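Local coordinates for protein transketolase (Campylobacter jejuni, PDB 3M7I) that belongs to the transketolase family and, as a two-subunit assembly, binds thiamine diphosphate and a magnesium ion, at residues S29-A34 and N93-H98; L64-G69 and Y150-D155; L411-T416 and F439-H444. All coordinates share one frame; numbering follows the deposited sequence.

Interaction 1. Residues S29-A34 and N93-H98; sequences SGHPGA and NFRQLH. With RP5 (5-O-phosphono-beta-D-ribofuranose), chain E.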
loop_
_atom_site.group_PDB
_atom_site.type_symbol
_atom_site.label_atom_id
_atom_site.label_comp_id
_atom_site.label_asym_id
_atom_site.label_seq_id
_atom_site.Cartn_x
_atom_site.Cartn_y
_atom_site.Cartn_z
ATOM N N SER A 29 6.107 28.026 7.818
ATOM C CA SER A 29 5.692 26.713 7.375
ATOM C C SER A 29 5.732 25.766 8.543
ATOM O O SER A 29 6.616 25.805 9.381
ATOM C CB SER A 29 6.661 26.218 6.287
ATOM O OG SER A 29 6.330 24.932 5.826
ATOM N N GLY A 30 4.766 24.857 8.595
ATOM C CA GLY A 30 4.774 23.844 9.641
ATOM C C GLY A 30 3.519 23.771 10.481
ATOM O O GLY A 30 2.477 24.369 10.098
ATOM N N HIS A 31 3.619 22.995 11.534
ATOM C CA HIS A 31 2.457 22.505 12.280
ATOM C C HIS A 31 2.608 22.910 13.702
ATOM O O HIS A 31 3.345 22.295 14.416
ATOM C CB HIS A 31 2.356 21.007 12.152
ATOM C CG HIS A 31 2.266 20.531 10.735
ATOM N ND1 HIS A 31 3.387 20.398 9.922
ATOM C CD2 HIS A 31 1.214 20.082 10.007
ATOM C CE1 HIS A 31 3.010 19.945 8.736
ATOM N NE2 HIS A 31 1.697 19.726 8.758
ATOM N N PRO A 32 1.947 24.013 14.117
ATOM C CA PRO A 32 2.021 24.395 15.520
ATOM C C PRO A 32 0.963 23.792 16.485
ATOM O O PRO A 32 1.175 23.754 17.713
ATOM C CB PRO A 32 1.840 25.932 15.455
ATOM C CG PRO A 32 0.938 26.133 14.398
ATOM C CD PRO A 32 1.168 24.996 13.353
ATOM N N GLY A 33 -0.122 23.269 15.955
ATOM C CA GLY A 33 -1.227 22.822 16.819
ATOM C C GLY A 33 -0.885 21.674 17.691
ATOM O O GLY A 33 -1.115 21.682 18.897
ATOM N N ALA A 34 -0.406 20.604 17.078
ATOM C CA ALA A 34 -0.040 19.402 17.832
ATOM C C ALA A 34 1.090 19.647 18.847
ATOM O O ALA A 34 0.986 19.237 20.052
ATOM C CB ALA A 34 0.277 18.187 16.865
ATOM N N ASN A 93 16.655 27.206 11.832
ATOM C CA ASN A 93 16.618 26.803 10.421
ATOM C C ASN A 93 15.661 25.654 10.132
ATOM O O ASN A 93 15.807 24.957 9.135
ATOM C CB ASN A 93 18.000 26.479 10.021
ATOM C CG ASN A 93 18.846 27.782 9.846
ATOM O OD1 ASN A 93 19.494 28.238 10.762
ATOM N ND2 ASN A 93 18.818 28.328 8.660
ATOM N N PHE A 94 14.651 25.516 11.022
ATOM C CA PHE A 94 13.495 24.634 10.744
ATOM C C PHE A 94 12.967 24.761 9.337
ATOM O O PHE A 94 12.664 25.860 8.807
ATOM C CB PHE A 94 12.361 24.982 11.696
ATOM C CG PHE A 94 11.183 24.032 11.680
ATOM C CD1 PHE A 94 11.355 22.679 11.956
ATOM C CD2 PHE A 94 9.882 24.539 11.516
ATOM C CE1 PHE A 94 10.198 21.831 12.029
ATOM C CE2 PHE A 94 8.750 23.704 11.596
ATOM C CZ PHE A 94 8.922 22.353 11.827
ATOM N N ARG A 95 12.917 23.598 8.696
ATOM C CA ARG A 95 12.324 23.400 7.438
ATOM C C ARG A 95 13.124 24.001 6.255
ATOM O O ARG A 95 12.543 24.209 5.230
ATOM C CB ARG A 95 10.881 23.849 7.334
ATOM C CG ARG A 95 9.863 22.778 8.011
ATOM C CD ARG A 95 8.393 23.244 8.178
ATOM N NE ARG A 95 7.668 22.048 8.539
ATOM C CZ ARG A 95 6.860 21.397 7.721
ATOM N NH1 ARG A 95 6.508 21.928 6.576
ATOM N NH2 ARG A 95 6.436 20.187 8.085
ATOM N N GLN A 96 14.346 24.389 6.536
ATOM C CA GLN A 96 15.161 25.017 5.494
ATOM C C GLN A 96 16.088 23.982 4.863
ATOM O O GLN A 96 16.604 23.079 5.515
ATOM C CB GLN A 96 15.948 26.145 6.102
ATOM C CG GLN A 96 15.063 27.187 6.671
ATOM C CD GLN A 96 13.948 27.640 5.715
ATOM O OE1 GLN A 96 14.167 28.169 4.583
ATOM N NE2 GLN A 96 12.715 27.410 6.153
ATOM N N LEU A 97 16.383 24.206 3.592
ATOM C CA LEU A 97 17.241 23.295 2.853
ATOM C C LEU A 97 18.544 23.021 3.578
ATOM O O LEU A 97 19.266 23.944 3.997
ATOM C CB LEU A 97 17.492 23.896 1.471
ATOM C CG LEU A 97 18.322 22.942 0.584
ATOM C CD1 LEU A 97 17.512 21.702 0.253
ATOM C CD2 LEU A 97 18.809 23.556 -0.751
ATOM N N HIS A 98 18.836 21.732 3.753
ATOM C CA HIS A 98 20.032 21.223 4.374
ATOM C C HIS A 98 20.179 21.445 5.881
ATOM O O HIS A 98 21.249 21.173 6.441
ATOM C CB HIS A 98 21.304 21.688 3.633
ATOM C CG HIS A 98 21.327 21.292 2.177
ATOM N ND1 HIS A 98 21.762 22.149 1.190
ATOM C CD2 HIS A 98 20.933 20.155 1.540
ATOM C CE1 HIS A 98 21.653 21.553 0.013
ATOM N NE2 HIS A 98 21.160 20.344 0.189
HETATM C C1 RP5 E . 0.663 18.262 5.848
HETATM O O4 RP5 E . 0.186 18.677 4.601
HETATM C C2 RP5 E . -0.044 19.128 6.874
HETATM O O2 RP5 E . -1.013 18.319 7.493
HETATM C C3 RP5 E . -0.530 20.355 6.117
HETATM O O3 RP5 E . -1.825 20.804 6.462
HETATM C C4 RP5 E . -0.559 19.859 4.699
HETATM C C5 RP5 E . 0.084 20.868 3.800
HETATM O O5 RP5 E . -0.865 21.909 3.617
HETATM P "P'" RP5 E . -0.821 22.535 2.182
HETATM O O1X RP5 E . -2.151 22.568 1.487
HETATM O O2X RP5 E . 0.328 21.654 1.429
HETATM O O3X RP5 E . -0.424 24.103 2.204
HETATM O O1 RP5 E . 2.050 18.523 5.938
HETATM O O HOH W 1 6.015 20.911 10.925
#
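Arg95 reaches across to Ser29, Gly30 and His31 with successive atoms of one long side chain. Its NH1 gives a hydrogen bond to Ser29 OG at 3.1 Å, bent to 146° at the hydrogen, with the small hydroxyl tilted out of the guanidinium plane. One face of that flat group lies against Gly30, whose CA is 3.6 Å from Arg95 NE. Glycine suits the place twice over: nothing projects from its CA to hold the guanidinium off, and the backbone there adopts a phi of 125° that it readily accepts. Farther along, Arg95 NH2 approaches the edge of the imidazole, 3.5 Å from His31 CE1, and the two side chains cross at about a right angle. A water joins them on the ring's ND1 side, lying 2.9 Å from His31 ND1 and accepting a weak bond from Arg95 NE.

The reach of the arginine comes from a chain extended from CG to NE (chi2 170°). Arg95 CG rests on one face of Phe94, over the centre of the ring, 3.7 Å above its plane. Both residues occupy the corner of a type II turn from Asn93 to Gln96, closed by Gln96 N bonding to Asn93 O and braced by Gln96 NE2 reaching back to Phe94 O. Arg95 NH1 also forms a salt bridge with Asp452 of the second subunit. That aspartate also binds 5-O-phosphono-beta-D-ribofuranose, so the contact borders a ligand pocket shared between subunits.

Phe94 lodges between helix 6-27, at Met23, Val24 and Ala27, and helix 72-82, at Ala73 and Tyr76, while residues 29-34 carry the chain from helix 6-27 into helix 33-48.

Interaction 2. Residues L64-G69 and Y150-D155; sequences LVFSGG and YCLCGD. With MG (magnesium ion), chain D; TPP (thiamine diphosphate), chain B.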
loop_
_atom_site.group_PDB
_atom_site.type_symbol
_atom_site.label_atom_id
_atom_site.label_comp_id
_atom_site.label_asym_id
_atom_site.label_seq_id
_atom_site.Cartn_x
_atom_site.Cartn_y
_atom_site.Cartn_z
ATOM N N LEU A 64 11.601 6.598 22.205
ATOM C CA LEU A 64 10.536 7.561 22.011
ATOM C C LEU A 64 10.235 7.723 20.522
ATOM O O LEU A 64 11.098 8.130 19.742
ATOM C CB LEU A 64 10.953 8.930 22.536
ATOM C CG LEU A 64 9.947 10.055 22.407
ATOM C CD1 LEU A 64 8.646 9.834 23.172
ATOM C CD2 LEU A 64 10.602 11.350 22.911
ATOM N N VAL A 65 8.997 7.445 20.144
ATOM C CA VAL A 65 8.538 7.661 18.760
ATOM C C VAL A 65 7.419 8.706 18.648
ATOM O O VAL A 65 6.332 8.622 19.303
ATOM C CB VAL A 65 8.028 6.320 18.159
ATOM C CG1 VAL A 65 7.531 6.482 16.728
ATOM C CG2 VAL A 65 9.054 5.224 18.291
ATOM N N PHE A 66 7.627 9.701 17.801
ATOM C CA PHE A 66 6.544 10.635 17.468
ATOM C C PHE A 66 5.845 10.114 16.200
ATOM O O PHE A 66 6.270 10.411 15.070
ATOM C CB PHE A 66 7.082 12.050 17.181
ATOM C CG PHE A 66 7.302 12.880 18.377
ATOM C CD1 PHE A 66 8.110 12.439 19.395
ATOM C CD2 PHE A 66 6.749 14.143 18.429
ATOM C CE1 PHE A 66 8.329 13.289 20.555
ATOM C CE2 PHE A 66 6.950 14.970 19.519
ATOM C CZ PHE A 66 7.733 14.545 20.583
ATOM N N SER A 67 4.771 9.366 16.362
ATOM C CA SER A 67 4.107 8.806 15.150
ATOM C C SER A 67 3.463 9.921 14.302
ATOM O O SER A 67 3.435 9.844 13.064
ATOM C CB SER A 67 3.072 7.753 15.511
ATOM O OG SER A 67 2.662 7.065 14.308
ATOM N N GLY A 68 3.006 10.995 14.948
ATOM C CA GLY A 68 2.581 12.170 14.309
ATOM C C GLY A 68 3.835 12.962 14.012
ATOM O O GLY A 68 4.166 13.827 14.773
ATOM N N GLY A 69 4.513 12.665 12.892
ATOM C CA GLY A 69 5.741 13.371 12.572
ATOM C C GLY A 69 5.623 14.858 12.268
ATOM O O GLY A 69 6.624 15.577 12.351
ATOM N N TYR A 150 7.862 4.423 24.261
ATOM C CA TYR A 150 6.825 5.417 24.308
ATOM C C TYR A 150 6.519 5.920 22.916
ATOM O O TYR A 150 7.430 6.344 22.168
ATOM C CB TYR A 150 7.217 6.600 25.180
ATOM C CG TYR A 150 7.466 6.290 26.643
ATOM C CD1 TYR A 150 6.405 6.230 27.522
ATOM C CD2 TYR A 150 8.760 6.113 27.147
ATOM C CE1 TYR A 150 6.603 6.022 28.866
ATOM C CE2 TYR A 150 8.989 5.871 28.500
ATOM C CZ TYR A 150 7.877 5.837 29.362
ATOM O OH TYR A 150 8.118 5.568 30.680
ATOM N N CYS A 151 5.233 5.905 22.561
ATOM C CA CYS A 151 4.779 6.425 21.287
ATOM C C CYS A 151 3.715 7.488 21.473
ATOM O O CYS A 151 2.716 7.275 22.120
ATOM C CB CYS A 151 4.303 5.265 20.369
ATOM S SG CYS A 151 3.778 5.760 18.737
ATOM N N LEU A 152 3.918 8.649 20.868
ATOM C CA LEU A 152 2.907 9.685 20.800
ATOM C C LEU A 152 2.194 9.580 19.448
ATOM O O LEU A 152 2.894 9.569 18.368
ATOM C CB LEU A 152 3.576 11.047 20.923
ATOM C CG LEU A 152 4.297 11.399 22.210
ATOM C CD1 LEU A 152 4.797 12.800 22.022
ATOM C CD2 LEU A 152 3.368 11.381 23.449
ATOM N N CYS A 153 0.869 9.453 19.445
ATOM C CA CYS A 153 0.119 9.382 18.175
ATOM C C CYS A 153 -1.090 10.308 18.202
ATOM O O CYS A 153 -1.422 10.890 19.229
ATOM C CB CYS A 153 -0.236 7.942 17.806
ATOM S SG CYS A 153 -1.529 7.279 18.896
ATOM N N GLY A 154 -1.715 10.502 17.054
ATOM C CA GLY A 154 -2.874 11.359 16.943
ATOM C C GLY A 154 -4.048 10.621 16.326
ATOM O O GLY A 154 -3.942 9.427 16.070
ATOM N N ASP A 155 -5.109 11.343 16.043
ATOM C CA ASP A 155 -6.294 10.783 15.402
ATOM C C ASP A 155 -5.945 10.091 14.095
ATOM O O ASP A 155 -6.488 9.035 13.737
ATOM C CB ASP A 155 -7.320 11.870 15.144
ATOM C CG ASP A 155 -7.791 12.520 16.453
ATOM O OD1 ASP A 155 -8.346 11.768 17.281
ATOM O OD2 ASP A 155 -7.572 13.700 16.671
HETATM MG MG MG D . -6.186 15.306 16.085
HETATM N "N1'" TPP B . -2.005 10.212 5.096
HETATM C "C2'" TPP B . -0.938 9.663 5.654
HETATM C CM2 TPP B . -0.693 8.171 5.595
HETATM N "N3'" TPP B . -0.018 10.450 6.201
HETATM C "C4'" TPP B . -0.117 11.776 6.229
HETATM N "N4'" TPP B . 0.868 12.459 6.809
HETATM C "C5'" TPP B . -1.320 12.410 5.688
HETATM C "C6'" TPP B . -2.208 11.538 5.121
HETATM C "C7'" TPP B . -1.551 13.898 5.663
HETATM N N3 TPP B . -1.712 14.402 7.007
HETATM C C2 TPP B . -0.793 15.029 7.737
HETATM S S1 TPP B . -1.302 15.371 9.386
HETATM C C5 TPP B . -2.868 14.741 8.956
HETATM C C4 TPP B . -2.879 14.220 7.653
HETATM C CM4 TPP B . -4.140 13.592 7.116
HETATM C C6 TPP B . -4.060 14.680 9.857
HETATM C C7 TPP B . -3.688 15.088 11.219
HETATM O O7 TPP B . -4.695 14.582 12.038
HETATM P PA TPP B . -4.260 14.346 13.511
HETATM O O1A TPP B . -3.421 13.129 13.667
HETATM O O2A TPP B . -5.569 14.325 14.234
HETATM O O3A TPP B . -3.267 15.566 13.844
HETATM P PB TPP B . -3.664 16.931 14.603
HETATM O O1B TPP B . -2.392 17.706 14.566
HETATM O O2B TPP B . -4.311 16.524 15.930
HETATM O O3B TPP B . -4.639 17.635 13.702
HETATM O O HOH W 2 3.460 12.539 17.301
HETATM O O HOH W 3 -4.772 14.233 17.232
#
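Leu152 and Phe66 sit side by side on neighbouring parallel strands, pointing the same way from the sheet. The leucine can be followed outward. Its CB passes 4.0 Å from Val65 O. CG then stands anti to the carbonyl carbon (chi1 -64°), and CD1, continuing the extended chain, arrives over one face of the phenylalanine ring. This is a CH-pi contact: Leu152 CD1 lies 3.8 Å from the centroid of the Phe66 ring, only 16° off its normal. A branched aliphatic tip suits the place, because a methyl can settle on the flat ring without needing a polar partner. Leu42 of helix 33-48 packs against Phe66 on this side of the sheet.

On the side bearing Val65 and Cys151, the compact Ser67 brings its CB to 3.9 Å from Cys151 SG, where helix 121-140 packs on both residues. The serine's hydroxyl turns to Asp157.

The backbones are stitched by Val65 N to Tyr150 O at 2.8 Å, Leu152 N to Val65 O, and Ser67 N to Leu152 O. Leu152 O also receives a bond from a water that links it to the carbonyl O of Gly68, the centre of an inverse gamma turn just after the first strand. Beyond the second strand, Asp155 OD2 binds magnesium at 2.2 Å, alongside two diphosphate oxygens of thiamine diphosphate, a water, Asn185 and Ile187.

Chemically, the apolar strand pair leads on, past its end, to a carboxylate beside the diphosphate, and the magnesium ion between them probably offsets their mutual repulsion.

Interaction 3. Residues L411-T416 and F439-H444; sequences LPFSAT and FFIFTH. With RP5 (5-O-phosphono-beta-D-ribofuranose), chain C.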
loop_
_atom_site.group_PDB
_atom_site.type_symbol
_atom_site.label_atom_id
_atom_site.label_comp_id
_atom_site.label_asym_id
_atom_site.label_seq_id
_atom_site.Cartn_x
_atom_site.Cartn_y
_atom_site.Cartn_z
ATOM N N LEU A 411 19.036 -8.111 12.230
ATOM C CA LEU A 411 19.054 -8.155 10.731
ATOM C C LEU A 411 17.763 -8.813 10.291
ATOM O O LEU A 411 17.702 -10.033 10.204
ATOM C CB LEU A 411 20.230 -8.986 10.235
ATOM C CG LEU A 411 21.532 -8.313 10.585
ATOM C CD1 LEU A 411 22.638 -9.311 10.463
ATOM C CD2 LEU A 411 21.711 -7.120 9.673
ATOM N N PRO A 412 16.681 -8.020 10.073
ATOM C CA PRO A 412 15.370 -8.576 9.845
ATOM C C PRO A 412 15.020 -8.828 8.369
ATOM O O PRO A 412 15.519 -8.122 7.472
ATOM C CB PRO A 412 14.431 -7.520 10.387
ATOM C CG PRO A 412 15.186 -6.266 9.950
ATOM C CD PRO A 412 16.621 -6.563 10.232
ATOM N N PHE A 413 14.213 -9.838 8.151
ATOM C CA PHE A 413 13.522 -10.016 6.861
ATOM C C PHE A 413 12.005 -10.108 6.953
ATOM O O PHE A 413 11.420 -10.657 7.908
ATOM C CB PHE A 413 14.126 -11.150 6.029
ATOM C CG PHE A 413 13.734 -12.518 6.563
ATOM C CD1 PHE A 413 12.520 -13.066 6.236
ATOM C CD2 PHE A 413 14.580 -13.219 7.408
ATOM C CE1 PHE A 413 12.129 -14.311 6.737
ATOM C CE2 PHE A 413 14.197 -14.477 7.936
ATOM C CZ PHE A 413 12.987 -15.002 7.597
ATOM N N SER A 414 11.373 -9.484 5.943
ATOM C CA SER A 414 9.953 -9.470 5.667
ATOM C C SER A 414 9.642 -10.222 4.377
ATOM O O SER A 414 10.317 -10.031 3.356
ATOM C CB SER A 414 9.399 -8.026 5.534
ATOM O OG SER A 414 9.683 -7.187 6.639
ATOM N N ALA A 415 8.651 -11.106 4.440
ATOM C CA ALA A 415 8.247 -11.943 3.309
ATOM C C ALA A 415 6.769 -11.966 3.019
ATOM O O ALA A 415 5.910 -12.073 3.918
ATOM C CB ALA A 415 8.808 -13.422 3.520
ATOM N N THR A 416 6.486 -11.909 1.704
ATOM C CA THR A 416 5.182 -12.105 1.120
ATOM C C THR A 416 5.330 -12.405 -0.412
ATOM O O THR A 416 6.470 -12.448 -0.899
ATOM C CB THR A 416 4.229 -10.911 1.383
ATOM O OG1 THR A 416 2.914 -11.258 0.963
ATOM C CG2 THR A 416 4.798 -9.578 0.778
ATOM N N PHE A 439 15.664 -6.643 4.747
ATOM C CA PHE A 439 15.658 -7.489 3.543
ATOM C C PHE A 439 14.191 -7.894 3.249
ATOM O O PHE A 439 13.463 -8.391 4.160
ATOM C CB PHE A 439 16.590 -8.699 3.730
ATOM C CG PHE A 439 17.955 -8.309 4.193
ATOM C CD1 PHE A 439 18.809 -7.582 3.326
ATOM C CD2 PHE A 439 18.382 -8.567 5.482
ATOM C CE1 PHE A 439 20.032 -7.155 3.775
ATOM C CE2 PHE A 439 19.605 -8.124 5.932
ATOM C CZ PHE A 439 20.441 -7.377 5.063
ATOM N N PHE A 440 13.771 -7.709 2.011
ATOM C CA PHE A 440 12.406 -7.964 1.558
ATOM C C PHE A 440 12.394 -9.168 0.678
ATOM O O PHE A 440 13.102 -9.203 -0.322
ATOM C CB PHE A 440 11.838 -6.706 0.836
ATOM C CG PHE A 440 11.576 -5.545 1.780
ATOM C CD1 PHE A 440 10.342 -5.348 2.330
ATOM C CD2 PHE A 440 12.623 -4.714 2.154
ATOM C CE1 PHE A 440 10.139 -4.280 3.217
ATOM C CE2 PHE A 440 12.453 -3.668 3.037
ATOM C CZ PHE A 440 11.187 -3.444 3.537
ATOM N N ILE A 441 11.650 -10.181 1.082
ATOM C CA ILE A 441 11.570 -11.419 0.310
ATOM C C ILE A 441 10.202 -11.536 -0.409
ATOM O O ILE A 441 9.138 -11.635 0.178
ATOM C CB ILE A 441 11.777 -12.653 1.266
ATOM C CG1 ILE A 441 13.005 -12.456 2.180
ATOM C CG2 ILE A 441 11.733 -13.947 0.498
ATOM C CD1 ILE A 441 14.269 -12.212 1.440
ATOM N N PHE A 442 10.258 -11.468 -1.750
ATOM C CA PHE A 442 9.075 -11.420 -2.560
ATOM C C PHE A 442 9.090 -12.614 -3.570
ATOM O O PHE A 442 9.758 -12.566 -4.634
ATOM C CB PHE A 442 9.016 -10.108 -3.382
ATOM C CG PHE A 442 8.924 -8.850 -2.558
ATOM C CD1 PHE A 442 8.233 -8.789 -1.370
ATOM C CD2 PHE A 442 9.590 -7.706 -3.003
ATOM C CE1 PHE A 442 8.149 -7.580 -0.668
ATOM C CE2 PHE A 442 9.513 -6.494 -2.300
ATOM C CZ PHE A 442 8.822 -6.464 -1.103
ATOM N N THR A 443 8.303 -13.612 -3.269
ATOM C CA THR A 443 8.141 -14.788 -4.144
ATOM C C THR A 443 7.033 -14.630 -5.148
ATOM O O THR A 443 6.279 -13.665 -5.151
ATOM C CB THR A 443 8.047 -16.107 -3.313
ATOM O OG1 THR A 443 6.733 -16.260 -2.737
ATOM C CG2 THR A 443 9.230 -16.156 -2.255
ATOM N N HIS A 444 6.873 -15.615 -6.036
ATOM C CA HIS A 444 5.721 -15.606 -6.941
ATOM C C HIS A 444 5.777 -14.370 -7.852
ATOM O O HIS A 444 4.840 -13.611 -8.008
ATOM C CB HIS A 444 4.419 -15.746 -6.145
ATOM C CG HIS A 444 4.272 -17.085 -5.494
ATOM N ND1 HIS A 444 5.182 -17.580 -4.560
ATOM C CD2 HIS A 444 3.275 -17.998 -5.579
ATOM C CE1 HIS A 444 4.775 -18.781 -4.176
ATOM N NE2 HIS A 444 3.614 -19.049 -4.759
HETATM C C1 RP5 C . -2.763 -18.814 -2.553
HETATM O O4 RP5 C . -1.387 -18.992 -2.718
HETATM C C2 RP5 C . -3.240 -19.992 -1.722
HETATM O O2 RP5 C . -3.490 -19.504 -0.428
HETATM C C3 RP5 C . -2.173 -21.066 -1.876
HETATM O O3 RP5 C . -1.852 -21.772 -0.694
HETATM C C4 RP5 C . -0.975 -20.263 -2.293
HETATM C C5 RP5 C . -0.303 -20.926 -3.456
HETATM O O5 RP5 C . 0.425 -22.025 -2.927
HETATM P "P'" RP5 C . 1.775 -22.284 -3.678
HETATM O O1X RP5 C . 2.974 -22.352 -2.779
HETATM O O2X RP5 C . 1.815 -21.091 -4.791
HETATM O O3X RP5 C . 1.817 -23.736 -4.390
HETATM O O1 RP5 C . -3.406 -18.880 -3.811
#
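Ala415 and Ile441 mark the close-packed middle of this parallel strand pair, their CB atoms 3.8 Å apart; the small alanine methyl fits against the branched isoleucine. Next to them the backbone bond from Ile441 N to Ser414 O is short, 2.6 Å, and almost straight at 177°. On the same side of the sheet Phe413 CD1 lies 4.1 Å from Ile441 CG1. That ring stands between its own backbone N and carbonyl carbon (chi1 75°), so its far end leads away from the isoleucine, toward Leu351 of helix 343-357. Phe439 continues this apolar side and meets Trp486 and Leu490 of helix 479-491.

The starting end is looser. Leu411, partly exposed, offers only CD2, which reaches the edge of the Phe439 ring at 4.4 Å. The other side of the sheet, that of Ser414 and Thr416, is buried too: Thr416 CG2 stands 4.1 Å from Phe442 CD1, and Ser414 directs its hydroxyl to His438 and Asn401, which satisfy it within the interior.

At the finishing end, polarity takes over. His444 ND1 donates to Thr443 OG1 at 2.7 Å, which helps to fix the rotation of the imidazole, and Asn372 holds the threonine hydroxyl in turn. The other ring nitrogen, His444 NE2, donates to phosphate oxygen O2X of 5-O-phosphono-beta-D-ribofuranose, also at 2.7 Å.

With helix 425-434 joining the strands, this is a beta-alpha-beta crossover within the parallel sheet of the pyrimidine-binding domain, and it places a ligand-binding histidine just past a strand's carboxyl end, as alpha/beta folds commonly do.

In the fold
Following helix 6-27, the chain passes residues 29-34, builds helix 33-48 and strand 63-66, and returns at 93-98, where interaction 1 closes its loop. Before that closure residues 64-69 have already opened interaction 2, which is completed at 150-155, so the two cross. Their centres are about 17 Å apart, within the thiamine diphosphate-binding domain; one joins loops near the ligand, the other the edge strand to its neighbour. Interaction 3 follows in series in the pyrimidine-binding domain, closing a short loop, its centre about 35 Å from that of interaction 1. Dimerisation brings these ends together: His444 of the second subunit binds the ribofuranose beside interaction 1.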